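PDB 2WRY: interleukin-1beta from Gallus gallus, which probably acts as a secreted inflammatory cytokine, binding the interleukin-1 receptor through the beta-trefoil domain of its C-terminal part. Local coordinates for residues Ala3-Phe15 with Arg98-Arg112. Numbering follows the deposited sequence.
Sequences AFRYTRSQSFDIF and RDIDSVELTRFIFYR
With CG anti to its own carbonyl carbon (chi1 -53°), Phe4 turns its ring in among Ile100, Ile109 and Tyr111, while Arg112, with CG anti to its backbone N and the chain extended as far as NE, sends its guanidinium to the ring of Phe12. Ile109 CG2 lies over one face of the Phe4 ring, offset toward the rim. The ring's edge meets Ile100, where CD1 of Phe4 is 3.9 Å from CG2 of Ile100, and the hydroxyl of Tyr111, whose OH lies in the ring plane 3.5 Å from Phe4 CZ. Next to this cluster the backbones pair antiparallel: Phe4 N donates to Ile100 O at 2.9 Å, Ile100 N returns an almost straight bond to Phe4 O (179°), and Tyr6 N reaches Arg98 O. Arg5 and Asp99 occupy the other face, where Arg5 CG packs 3.4 Å from Asp99 OD1 and Arg98 NE makes a salt bridge with Asp99 OD2. Farther along, Arg112 NH1 approaches Phe12 CZ at 3.5 Å in an off-centre cation-pi contact, the guanidinium plane turned 79° from the ring; NE of Arg112 is in a salt bridge with Asp114 OD1. Strand 4-16 thus pairs with 99-100 through its backbone and meets 110-115 through side chains alone, as first strand of the interleukin-1 beta-trefoil, which also pairs with the last, 157-160.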
ATOM      1  N   ALA A   3      -5.997  19.820  -1.574  1.00 29.62           N
ATOM      2  CA  ALA A   3      -6.318  18.678  -2.468  1.00 28.72           C
ATOM      3  C   ALA A   3      -6.972  17.518  -1.715  1.00 27.58           C
ATOM      4  O   ALA A   3      -8.054  17.097  -2.107  1.00 28.02           O
ATOM      5  CB  ALA A   3      -5.092  18.228  -3.255  1.00 29.61           C
ATOM      6  N   PHE A   4      -6.348  17.012  -0.637  1.00 24.43           N
ATOM      7  CA  PHE A   4      -6.997  16.013   0.226  1.00 23.13           C
ATOM      8  C   PHE A   4      -6.872  16.402   1.707  1.00 22.62           C
ATOM      9  O   PHE A   4      -5.834  16.920   2.119  1.00 23.49           O
ATOM     10  CB  PHE A   4      -6.370  14.622   0.055  1.00 22.76           C
ATOM     11  CG  PHE A   4      -6.295  14.141  -1.367  1.00 22.49           C
ATOM     12  CD1 PHE A   4      -5.123  14.305  -2.107  1.00 22.29           C
ATOM     13  CD2 PHE A   4      -7.386  13.509  -1.955  1.00 24.55           C
ATOM     14  CE1 PHE A   4      -5.034  13.853  -3.436  1.00 22.32           C
ATOM     15  CE2 PHE A   4      -7.307  13.049  -3.290  1.00 22.90           C
ATOM     16  CZ  PHE A   4      -6.132  13.221  -4.015  1.00 22.67           C
ATOM     17  N   ARG A   5      -7.916  16.144   2.496  1.00 22.23           N
ATOM     18  CA  ARG A   5      -7.863  16.343   3.949  1.00 22.53           C
ATOM     19  C   ARG A   5      -8.185  15.057   4.663  1.00 21.43           C
ATOM     20  O   ARG A   5      -9.106  14.339   4.281  1.00 21.13           O
ATOM     21  CB  ARG A   5      -8.872  17.395   4.408  1.00 24.48           C
ATOM     22  CG  ARG A   5      -8.440  18.815   4.157  1.00 28.64           C
ATOM     23  CD  ARG A   5      -9.481  19.810   4.684  1.00 35.28           C
ATOM     24  NE  ARG A   5     -10.849  19.313   4.516  1.00 40.45           N
ATOM     25  CZ  ARG A   5     -11.495  19.236   3.352  1.00 44.22           C
ATOM     26  NH1 ARG A   5     -10.910  19.626   2.220  1.00 44.20           N
ATOM     27  NH2 ARG A   5     -12.731  18.750   3.320  1.00 44.11           N
ATOM     28  N   TYR A   6      -7.404  14.765   5.693  1.00 19.07           N
ATOM     29  CA  TYR A   6      -7.544  13.555   6.497  1.00 18.42           C
ATOM     30  C   TYR A   6      -8.910  13.508   7.158  1.00 19.68           C
ATOM     31  O   TYR A   6      -9.376  14.513   7.686  1.00 19.66           O
ATOM     32  CB  TYR A   6      -6.476  13.616   7.584  1.00 16.41           C
ATOM     33  CG  TYR A   6      -6.439  12.479   8.570  1.00 15.57           C
ATOM     34  CD1 TYR A   6      -7.214  12.504   9.726  1.00 16.46           C
ATOM     35  CD2 TYR A   6      -5.540  11.435   8.420  1.00 16.49           C
ATOM     36  CE1 TYR A   6      -7.146  11.470  10.659  1.00 16.03           C
ATOM     37  CE2 TYR A   6      -5.461  10.403   9.335  1.00 17.96           C
ATOM     38  CZ  TYR A   6      -6.268  10.427  10.468  1.00 15.77           C
ATOM     39  OH  TYR A   6      -6.180   9.422  11.390  1.00 18.38           O
ATOM     40  N   THR A   7      -9.547  12.336   7.148  1.00 20.86           N
ATOM     41  CA  THR A   7     -10.795  12.160   7.896  1.00 22.33           C
ATOM     42  C   THR A   7     -10.647  11.224   9.107  1.00 22.79           C
ATOM     43  O   THR A   7     -11.044  11.579  10.229  1.00 23.39           O
ATOM     44  CB  THR A   7     -11.984  11.739   6.967  1.00 23.62           C
ATOM     45  OG1 THR A   7     -11.782  10.426   6.475  1.00 26.87           O
ATOM     46  CG2 THR A   7     -12.045  12.626   5.801  1.00 23.96           C
ATOM     47  N   ARG A   8     -10.082  10.042   8.902  1.00 20.81           N
ATOM     48  CA  ARG A   8      -9.938   9.088   9.999  1.00 21.75           C
ATOM     49  C   ARG A   8      -9.044   7.966   9.566  1.00 20.96           C
ATOM     50  O   ARG A   8      -8.832   7.796   8.362  1.00 22.22           O
ATOM     51  CB  ARG A   8     -11.293   8.512  10.406  1.00 22.30           C
ATOM     52  CG  ARG A   8     -11.996   7.772   9.301  1.00 25.99           C
ATOM     53  CD  ARG A   8     -13.306   7.199   9.831  1.00 31.46           C
ATOM     54  NE  ARG A   8     -14.091   6.603   8.752  1.00 36.23           N
ATOM     55  CZ  ARG A   8     -14.934   7.280   7.975  1.00 37.41           C
ATOM     56  NH1 ARG A   8     -15.111   8.591   8.158  1.00 38.70           N
ATOM     57  NH2 ARG A   8     -15.601   6.641   7.016  1.00 37.76           N
ATOM     58  N   SER A   9      -8.524   7.218  10.533  1.00 20.57           N
ATOM     59  CA  SER A   9      -7.782   5.994  10.238  1.00 19.28           C
ATOM     60  C   SER A   9      -8.473   4.776  10.784  1.00 19.63           C
ATOM     61  O   SER A   9      -9.184   4.840  11.809  1.00 19.95           O
ATOM     62  CB  SER A   9      -6.375   6.014  10.823  1.00 20.25           C
ATOM     63  OG  SER A   9      -5.613   6.979  10.163  1.00 20.76           O
ATOM     64  N   GLN A  10      -8.236   3.664  10.095  1.00 18.65           N
ATOM     65  CA  GLN A  10      -8.700   2.359  10.522  1.00 19.21           C
ATOM     66  C   GLN A  10      -7.639   1.314  10.269  1.00 18.91           C
ATOM     67  O   GLN A  10      -6.982   1.328   9.215  1.00 17.54           O
ATOM     68  CB  GLN A  10     -10.007   1.986   9.810  1.00 19.92           C
ATOM     69  CG  GLN A  10     -10.664   0.725  10.364  1.00 24.69           C
ATOM     70  CD  GLN A  10     -12.019   0.471   9.742  1.00 29.78           C
ATOM     71  OE1 GLN A  10     -12.595   1.359   9.092  1.00 30.27           O
ATOM     72  NE2 GLN A  10     -12.555  -0.742   9.950  1.00 32.47           N
ATOM     73  N   SER A  11      -7.456   0.415  11.226  1.00 18.38           N
ATOM     74  CA  SER A  11      -6.427  -0.595  11.116  1.00 18.14           C
ATOM     75  C   SER A  11      -7.012  -1.811  10.426  1.00 17.95           C
ATOM     76  O   SER A  11      -8.136  -2.248  10.754  1.00 17.82           O
ATOM     77  CB  SER A  11      -5.902  -0.966  12.507  1.00 20.17           C
ATOM     78  OG  SER A  11      -5.388   0.187  13.166  1.00 25.82           O
ATOM     79  N   PHE A  12      -6.253  -2.375   9.489  1.00 16.33           N
ATOM     80  CA  PHE A  12      -6.679  -3.578   8.753  1.00 16.22           C
ATOM     81  C   PHE A  12      -5.587  -4.637   8.750  1.00 15.44           C
ATOM     82  O   PHE A  12      -4.394  -4.307   8.647  1.00 17.21           O
ATOM     83  CB  PHE A  12      -6.989  -3.234   7.278  1.00 15.98           C
ATOM     84  CG  PHE A  12      -8.221  -2.414   7.092  1.00 15.40           C
ATOM     85  CD1 PHE A  12      -9.461  -3.034   6.936  1.00 18.69           C
ATOM     86  CD2 PHE A  12      -8.151  -1.021   7.048  1.00 16.42           C
ATOM     87  CE1 PHE A  12     -10.613  -2.279   6.760  1.00 18.93           C
ATOM     88  CE2 PHE A  12      -9.296  -0.257   6.874  1.00 17.75           C
ATOM     89  CZ  PHE A  12     -10.544  -0.892   6.739  1.00 19.31           C
ATOM     90  N   ASP A  13      -5.975  -5.907   8.813  1.00 15.64           N
ATOM     91  CA  ASP A  13      -5.069  -6.955   8.371  1.00 15.76           C
ATOM     92  C   ASP A  13      -5.118  -6.978   6.851  1.00 15.31           C
ATOM     93  O   ASP A  13      -6.144  -6.630   6.261  1.00 14.79           O
ATOM     94  CB  ASP A  13      -5.484  -8.316   8.913  1.00 16.77           C
ATOM     95  CG  ASP A  13      -5.048  -8.522  10.326  1.00 22.03           C
ATOM     96  OD1 ASP A  13      -3.824  -8.461  10.604  1.00 25.67           O
ATOM     97  OD2 ASP A  13      -5.945  -8.737  11.153  1.00 28.76           O
ATOM     98  N   ILE A  14      -4.030  -7.411   6.224  1.00 14.45           N
ATOM     99  CA  ILE A  14      -4.000  -7.508   4.760  1.00 14.71           C
ATOM    100  C   ILE A  14      -3.271  -8.763   4.323  1.00 14.37           C
ATOM    101  O   ILE A  14      -2.256  -9.136   4.908  1.00 15.56           O
ATOM    102  CB  ILE A  14      -3.337  -6.259   4.128  1.00 14.14           C
ATOM    103  CG1 ILE A  14      -3.349  -6.349   2.592  1.00 14.17           C
ATOM    104  CG2 ILE A  14      -1.922  -6.028   4.703  1.00 15.30           C
ATOM    105  CD1 ILE A  14      -2.972  -5.039   1.876  1.00 14.42           C
ATOM    106  N   PHE A  15      -3.841  -9.445   3.328  1.00 14.05           N
ATOM    107  CA  PHE A  15      -3.185 -10.571   2.682  1.00 14.45           C
ATOM    108  C   PHE A  15      -3.368 -10.363   1.188  1.00 13.40           C
ATOM    109  O   PHE A  15      -4.373  -9.805   0.771  1.00 14.01           O
ATOM    110  CB  PHE A  15      -3.887 -11.885   3.052  1.00 15.25           C
ATOM    111  CG  PHE A  15      -3.662 -12.312   4.465  1.00 19.55           C
ATOM    112  CD1 PHE A  15      -2.601 -13.157   4.783  1.00 22.52           C
ATOM    113  CD2 PHE A  15      -4.502 -11.858   5.480  1.00 22.78           C
ATOM    114  CE1 PHE A  15      -2.376 -13.572   6.109  1.00 24.02           C
ATOM    115  CE2 PHE A  15      -4.271 -12.248   6.809  1.00 25.45           C
ATOM    116  CZ  PHE A  15      -3.213 -13.103   7.113  1.00 25.85           C
ATOM    117  N   ARG A  98      -2.401  15.786   7.946  1.00 16.30           N
ATOM    118  CA  ARG A  98      -3.724  16.345   7.914  1.00 17.51           C
ATOM    119  C   ARG A  98      -4.070  16.784   6.492  1.00 18.04           C
ATOM    120  O   ARG A  98      -5.178  16.578   6.019  1.00 18.89           O
ATOM    121  CB  ARG A  98      -3.774  17.539   8.880  1.00 18.57           C
ATOM    122  CG  ARG A  98      -4.952  18.442   8.743  1.00 22.83           C
ATOM    123  CD  ARG A  98      -4.706  19.724   9.566  1.00 27.82           C
ATOM    124  NE  ARG A  98      -3.536  20.450   9.061  1.00 33.81           N
ATOM    125  CZ  ARG A  98      -2.366  20.609   9.689  1.00 37.46           C
ATOM    126  NH1 ARG A  98      -2.152  20.114  10.912  1.00 36.48           N
ATOM    127  NH2 ARG A  98      -1.398  21.280   9.077  1.00 37.87           N
ATOM    128  N   ASP A  99      -3.094  17.384   5.828  1.00 18.45           N
ATOM    129  CA  ASP A  99      -3.309  17.972   4.511  1.00 18.99           C
ATOM    130  C   ASP A  99      -2.348  17.435   3.479  1.00 19.19           C
ATOM    131  O   ASP A  99      -1.132  17.388   3.689  1.00 19.43           O
ATOM    132  CB  ASP A  99      -3.156  19.495   4.573  1.00 19.92           C
ATOM    133  CG  ASP A  99      -4.227  20.153   5.411  1.00 24.20           C
ATOM    134  OD1 ASP A  99      -5.423  20.066   5.059  1.00 28.28           O
ATOM    135  OD2 ASP A  99      -3.856  20.770   6.429  1.00 30.24           O
ATOM    136  N   ILE A 100      -2.909  17.043   2.336  1.00 19.10           N
ATOM    137  CA  ILE A 100      -2.110  16.651   1.175  1.00 20.18           C
ATOM    138  C   ILE A 100      -2.447  17.667   0.117  1.00 21.37           C
ATOM    139  O   ILE A 100      -3.510  17.582  -0.504  1.00 23.34           O
ATOM    140  CB  ILE A 100      -2.492  15.265   0.627  1.00 19.60           C
ATOM    141  CG1 ILE A 100      -2.383  14.186   1.695  1.00 20.50           C
ATOM    142  CG2 ILE A 100      -1.622  14.966  -0.589  1.00 19.72           C
ATOM    143  CD1 ILE A 100      -1.016  13.957   2.215  1.00 20.03           C
ATOM    144  N   ASP A 101      -1.558  18.639  -0.065  1.00 22.58           N
ATOM    145  CA  ASP A 101      -1.893  19.829  -0.828  1.00 23.73           C
ATOM    146  C   ASP A 101      -0.770  20.253  -1.760  1.00 23.17           C
ATOM    147  O   ASP A 101      -0.673  21.426  -2.146  1.00 23.98           O
ATOM    148  CB  ASP A 101      -2.312  20.981   0.112  1.00 25.40           C
ATOM    149  CG  ASP A 101      -1.235  21.347   1.135  1.00 28.23           C
ATOM    150  OD1 ASP A 101      -0.148  20.705   1.190  1.00 29.92           O
ATOM    151  OD2 ASP A 101      -1.481  22.310   1.903  1.00 33.09           O
ATOM    152  N   SER A 102       0.058  19.280  -2.135  1.00 21.50           N
ATOM    153  CA  SER A 102       1.121  19.491  -3.114  1.00 20.43           C
ATOM    154  C   SER A 102       1.369  18.220  -3.939  1.00 20.29           C
ATOM    155  O   SER A 102       1.085  17.099  -3.478  1.00 18.83           O
ATOM    156  CB  SER A 102       2.417  19.880  -2.409  1.00 20.99           C
ATOM    157  OG  SER A 102       2.910  18.797  -1.622  1.00 21.83           O
ATOM    158  N   VAL A 103       1.931  18.384  -5.136  1.00 19.97           N
ATOM    159  CA  VAL A 103       2.311  17.222  -5.945  1.00 20.04           C
ATOM    160  C   VAL A 103       3.253  16.335  -5.135  1.00 20.09           C
ATOM    161  O   VAL A 103       3.136  15.109  -5.145  1.00 19.12           O
ATOM    162  CB  VAL A 103       2.934  17.650  -7.323  1.00 20.72           C
ATOM    163  CG1 VAL A 103       3.431  16.442  -8.105  1.00 22.51           C
ATOM    164  CG2 VAL A 103       1.906  18.408  -8.143  1.00 21.09           C
ATOM    165  N   GLU A 104       4.156  16.972  -4.396  1.00 20.55           N
ATOM    166  CA  GLU A 104       5.135  16.262  -3.553  1.00 20.96           C
ATOM    167  C   GLU A 104       4.448  15.339  -2.552  1.00 19.30           C
ATOM    168  O   GLU A 104       4.809  14.177  -2.450  1.00 18.55           O
ATOM    169  CB  GLU A 104       6.038  17.243  -2.799  1.00 23.62           C
ATOM    170  CG  GLU A 104       7.325  16.620  -2.310  1.00 29.85           C
ATOM    171  CD  GLU A 104       7.825  17.206  -0.984  1.00 36.30           C
ATOM    172  OE1 GLU A 104       7.169  18.127  -0.421  1.00 39.98           O
ATOM    173  OE2 GLU A 104       8.895  16.740  -0.505  1.00 41.15           O
ATOM    174  N   LEU A 105       3.472  15.873  -1.815  1.00 17.33           N
ATOM    175  CA  LEU A 105       2.787  15.083  -0.766  1.00 16.57           C
ATOM    176  C   LEU A 105       1.843  14.048  -1.360  1.00 16.07           C
ATOM    177  O   LEU A 105       1.483  13.090  -0.691  1.00 14.91           O
ATOM    178  CB  LEU A 105       2.014  15.995   0.179  1.00 16.52           C
ATOM    179  CG  LEU A 105       2.907  16.775   1.140  1.00 16.85           C
ATOM    180  CD1 LEU A 105       2.051  17.852   1.789  1.00 18.37           C
ATOM    181  CD2 LEU A 105       3.518  15.819   2.163  1.00 17.85           C
ATOM    182  N   THR A 106       1.436  14.246  -2.610  1.00 15.44           N
ATOM    183  CA  THR A 106       0.570  13.253  -3.267  1.00 15.35           C
ATOM    184  C   THR A 106       1.241  11.870  -3.380  1.00 14.46           C
ATOM    185  O   THR A 106       0.535  10.858  -3.554  1.00 14.62           O
ATOM    186  CB  THR A 106       0.036  13.781  -4.612  1.00 16.58           C
ATOM    187  OG1 THR A 106      -0.767  14.944  -4.349  1.00 19.00           O
ATOM    188  CG2 THR A 106      -0.827  12.739  -5.309  1.00 18.13           C
ATOM    189  N   ARG A 107       2.568  11.803  -3.204  1.00 13.54           N
ATOM    190  CA  ARG A 107       3.296  10.518  -3.172  1.00 13.48           C
ATOM    191  C   ARG A 107       2.718   9.536  -2.150  1.00 12.78           C
ATOM    192  O   ARG A 107       2.843   8.307  -2.324  1.00 13.13           O
ATOM    193  CB  ARG A 107       4.807  10.730  -2.902  1.00 13.85           C
ATOM    194  CG  ARG A 107       5.167  11.139  -1.472  1.00 15.12           C
ATOM    195  CD  ARG A 107       6.636  11.461  -1.416  1.00 16.37           C
ATOM    196  NE  ARG A 107       7.162  11.716  -0.075  1.00 17.34           N
ATOM    197  CZ  ARG A 107       7.188  12.917   0.494  1.00 16.49           C
ATOM    198  NH1 ARG A 107       6.630  13.959  -0.117  1.00 17.84           N
ATOM    199  NH2 ARG A 107       7.712  13.069   1.705  1.00 17.91           N
ATOM    200  N   PHE A 108       2.090  10.072  -1.098  1.00 12.90           N
ATOM    201  CA  PHE A 108       1.536   9.230  -0.037  1.00 12.06           C
ATOM    202  C   PHE A 108       0.135   8.731  -0.310  1.00 12.24           C
ATOM    203  O   PHE A 108      -0.353   7.901   0.444  1.00 12.93           O
ATOM    204  CB  PHE A 108       1.469  10.014   1.271  1.00 11.96           C
ATOM    205  CG  PHE A 108       2.822  10.304   1.847  1.00 12.15           C
ATOM    206  CD1 PHE A 108       3.605   9.273   2.372  1.00 14.35           C
ATOM    207  CD2 PHE A 108       3.306  11.612   1.872  1.00 14.19           C
ATOM    208  CE1 PHE A 108       4.860   9.531   2.936  1.00 15.50           C
ATOM    209  CE2 PHE A 108       4.583  11.883   2.419  1.00 14.95           C
ATOM    210  CZ  PHE A 108       5.348  10.852   2.948  1.00 15.14           C
ATOM    211  N   ILE A 109      -0.515   9.241  -1.359  1.00 12.00           N
ATOM    212  CA  ILE A 109      -1.921   8.922  -1.605  1.00 12.57           C
ATOM    213  C   ILE A 109      -2.083   7.796  -2.628  1.00 12.48           C
ATOM    214  O   ILE A 109      -1.442   7.790  -3.680  1.00 12.80           O
ATOM    215  CB  ILE A 109      -2.737  10.189  -2.047  1.00 13.44           C
ATOM    216  CG1 ILE A 109      -2.763  11.239  -0.933  1.00 15.01           C
ATOM    217  CG2 ILE A 109      -4.179   9.829  -2.464  1.00 13.81           C
ATOM    218  CD1 ILE A 109      -3.430  10.751   0.356  1.00 18.57           C
ATOM    219  N   PHE A 110      -2.939   6.844  -2.276  1.00 11.17           N
ATOM    220  CA  PHE A 110      -3.363   5.744  -3.157  1.00 11.51           C
ATOM    221  C   PHE A 110      -4.863   5.775  -3.243  1.00 12.47           C
ATOM    222  O   PHE A 110      -5.529   6.190  -2.300  1.00 14.19           O
ATOM    223  CB  PHE A 110      -2.926   4.384  -2.590  1.00 12.34           C
ATOM    224  CG  PHE A 110      -1.425   4.243  -2.469  1.00 10.53           C
ATOM    225  CD1 PHE A 110      -0.733   4.816  -1.393  1.00 11.61           C
ATOM    226  CD2 PHE A 110      -0.693   3.552  -3.440  1.00 11.60           C
ATOM    227  CE1 PHE A 110       0.676   4.683  -1.282  1.00 12.34           C
ATOM    228  CE2 PHE A 110       0.715   3.421  -3.358  1.00 13.48           C
ATOM    229  CZ  PHE A 110       1.403   4.008  -2.269  1.00 13.72           C
ATOM    230  N   TYR A 111      -5.417   5.344  -4.378  1.00 11.78           N
ATOM    231  CA  TYR A 111      -6.852   5.084  -4.427  1.00 13.07           C
ATOM    232  C   TYR A 111      -7.132   3.643  -4.088  1.00 13.28           C
ATOM    233  O   TYR A 111      -6.593   2.711  -4.704  1.00 13.42           O
ATOM    234  CB  TYR A 111      -7.409   5.451  -5.793  1.00 13.74           C
ATOM    235  CG  TYR A 111      -7.316   6.942  -6.034  1.00 16.10           C
ATOM    236  CD1 TYR A 111      -8.191   7.821  -5.385  1.00 18.55           C
ATOM    237  CD2 TYR A 111      -6.361   7.478  -6.888  1.00 19.47           C
ATOM    238  CE1 TYR A 111      -8.140   9.189  -5.600  1.00 19.98           C
ATOM    239  CE2 TYR A 111      -6.290   8.883  -7.095  1.00 20.16           C
ATOM    240  CZ  TYR A 111      -7.194   9.712  -6.441  1.00 19.68           C
ATOM    241  OH  TYR A 111      -7.171  11.098  -6.608  1.00 24.91           O
ATOM    242  N   ARG A 112      -7.916   3.477  -3.031  1.00 13.62           N
ATOM    243  CA  ARG A 112      -8.354   2.167  -2.606  1.00 13.73           C
ATOM    244  C   ARG A 112      -9.510   1.774  -3.517  1.00 14.05           C
ATOM    245  O   ARG A 112     -10.544   2.459  -3.541  1.00 15.30           O
ATOM    246  CB  ARG A 112      -8.855   2.233  -1.172  1.00 14.19           C
ATOM    247  CG  ARG A 112      -9.408   0.902  -0.728  1.00 15.55           C
ATOM    248  CD  ARG A 112      -9.737   0.848   0.762  1.00 17.16           C
ATOM    249  NE  ARG A 112     -10.531  -0.354   1.051  1.00 19.44           N
ATOM    250  CZ  ARG A 112     -10.757  -0.825   2.277  1.00 24.81           C
ATOM    251  NH1 ARG A 112     -10.238  -0.213   3.346  1.00 25.69           N
ATOM    252  NH2 ARG A 112     -11.497  -1.922   2.441  1.00 27.74           N
TER